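Local coordinates for arylamine n-acetyltransferase (Mycobacterium smegmatis, PDB 1W5R), which catalyses the transfer of an acetyl group to arylamines, the reaction of the arylamine N-acetyltransferase family, at residues 240-245 against 249-254. The protein carries 1 engineered substitution. Numbering follows the deposited sequence.
Sequences IRFDSA and LDAIVN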
# COMPACT_ATOMS: atom_id res chain seq x y z
N ILE A 240 2.53 -0.36 4.04
CA ILE A 240 2.05 -1.70 4.31
C ILE A 240 2.48 -2.09 5.72
O ILE A 240 3.69 -2.09 6.04
CB ILE A 240 2.57 -2.70 3.24
CG1 ILE A 240 2.07 -2.29 1.85
CG2 ILE A 240 2.17 -4.13 3.58
CD1 ILE A 240 2.88 -2.82 0.69
N ARG A 241 1.51 -2.38 6.58
CA ARG A 241 1.80 -2.76 7.96
C ARG A 241 1.54 -4.25 8.15
O ARG A 241 0.40 -4.71 8.12
CB ARG A 241 0.97 -1.93 8.94
CG ARG A 241 1.26 -2.20 10.41
CD ARG A 241 0.24 -1.53 11.34
NE ARG A 241 0.54 -1.77 12.75
CZ ARG A 241 0.24 -2.88 13.42
NH1 ARG A 241 -0.38 -3.90 12.82
NH2 ARG A 241 0.56 -2.98 14.70
N PHE A 242 2.61 -5.01 8.34
CA PHE A 242 2.50 -6.44 8.56
C PHE A 242 2.04 -6.76 9.98
O PHE A 242 2.36 -6.05 10.94
CB PHE A 242 3.85 -7.10 8.25
CG PHE A 242 4.21 -7.03 6.80
CD1 PHE A 242 5.32 -6.26 6.38
CD2 PHE A 242 3.44 -7.67 5.83
CE1 PHE A 242 5.64 -6.18 5.02
CE2 PHE A 242 3.77 -7.60 4.49
CZ PHE A 242 4.87 -6.85 4.08
N ASP A 243 1.24 -7.82 10.09
CA ASP A 243 0.66 -8.22 11.35
C ASP A 243 1.69 -8.76 12.34
O ASP A 243 1.60 -8.46 13.53
CB ASP A 243 -0.41 -9.28 11.13
CG ASP A 243 -1.76 -8.70 10.76
OD1 ASP A 243 -1.90 -7.45 10.70
OD2 ASP A 243 -2.68 -9.50 10.53
N SER A 244 2.64 -9.55 11.83
CA SER A 244 3.56 -10.35 12.65
C SER A 244 4.89 -10.60 11.95
O SER A 244 5.06 -10.29 10.76
CB SER A 244 2.92 -11.71 13.00
OG SER A 244 2.96 -12.57 11.87
N ALA A 245 5.82 -11.21 12.68
CA ALA A 245 7.12 -11.61 12.12
C ALA A 245 7.03 -12.56 10.92
O ALA A 245 7.85 -12.47 10.01
CB ALA A 245 8.01 -12.18 13.21
N LEU A 249 8.99 -11.95 7.48
CA LEU A 249 9.86 -12.95 6.88
C LEU A 249 9.46 -13.35 5.46
O LEU A 249 10.32 -13.53 4.59
CB LEU A 249 10.00 -14.18 7.79
CG LEU A 249 11.24 -14.19 8.68
CD1 LEU A 249 11.11 -13.22 9.84
CD2 LEU A 249 11.51 -15.61 9.18
N ASP A 250 8.15 -13.48 5.21
CA ASP A 250 7.69 -13.74 3.85
C ASP A 250 8.09 -12.62 2.90
O ASP A 250 8.52 -12.88 1.78
CB ASP A 250 6.18 -13.98 3.77
CG ASP A 250 5.67 -14.02 2.33
OD1 ASP A 250 4.99 -13.05 1.92
OD2 ASP A 250 5.97 -14.99 1.59
N ALA A 251 7.95 -11.36 3.34
CA ALA A 251 8.35 -10.21 2.53
C ALA A 251 9.85 -10.25 2.26
O ALA A 251 10.29 -10.06 1.12
CB ALA A 251 7.96 -8.90 3.22
N ILE A 252 10.63 -10.55 3.30
CA ILE A 252 12.08 -10.63 3.18
C ILE A 252 12.49 -11.63 2.08
O ILE A 252 13.32 -11.33 1.23
CB ILE A 252 12.72 -10.97 4.54
CG1 ILE A 252 12.65 -9.75 5.48
CG2 ILE A 252 14.17 -11.44 4.38
CD1 ILE A 252 13.06 -10.05 6.92
N VAL A 253 11.87 -12.80 2.10
CA VAL A 253 12.23 -13.87 1.16
C VAL A 253 11.68 -13.62 -0.26
O VAL A 253 12.40 -13.75 -1.25
CB VAL A 253 11.75 -15.25 1.68
CG1 VAL A 253 12.10 -16.36 0.70
CG2 VAL A 253 12.37 -15.54 3.03
N ASN A 254 10.41 -13.24 -0.33
CA ASN A 254 9.69 -13.22 -1.61
C ASN A 254 9.52 -11.85 -2.27
O ASN A 254 9.43 -11.76 -3.50
CB ASN A 254 8.36 -13.96 -1.46
CG ASN A 254 8.55 -15.43 -1.12
OD1 ASN A 254 8.14 -15.89 -0.06
ND2 ASN A 254 9.20 -16.16 -2.02
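Phe242, the last residue of strand 236-242 before the chain leaves the sheet, reaches over to Ala251 of the following helix. Its CG lies beside the backbone N and anti to the carbonyl carbon (chi1 -67°), which carries the ring to the helix far end first: CZ comes within 3.8 Å of Ala251 CB, and CE1 follows at 4.0 Å. The methyl approaches this end of the ring obliquely. One face of the same ring is covered by Ile240 CG2, offset toward the rim and 3.8 Å above the plane, leaving the buried ring between the strand and the helix. Nearer the bend, Leu249 N donates a nearly straight hydrogen bond (172°) to Ala245 O at 2.8 Å, the first-turn i to i+4 bond of the helix. Leu249 CB and CD1 lie alongside this oxygen, CD1 3.3 Å from Ala245 O, and both residues pack against Gln269 and Val272 of helix 268-274. Ser244 is the N-cap; its OG makes a weak hydrogen bond to Ala246 N. Strand residues 240-242 also pair antiparallel with a strand of the second subunit, continuing the sheet across the interface. The whole is a strand-to-helix connection with a serine N-cap, the helix folding back on the outermost strand of this chain's antiparallel sheet in the arylamine N-acetyltransferase fold.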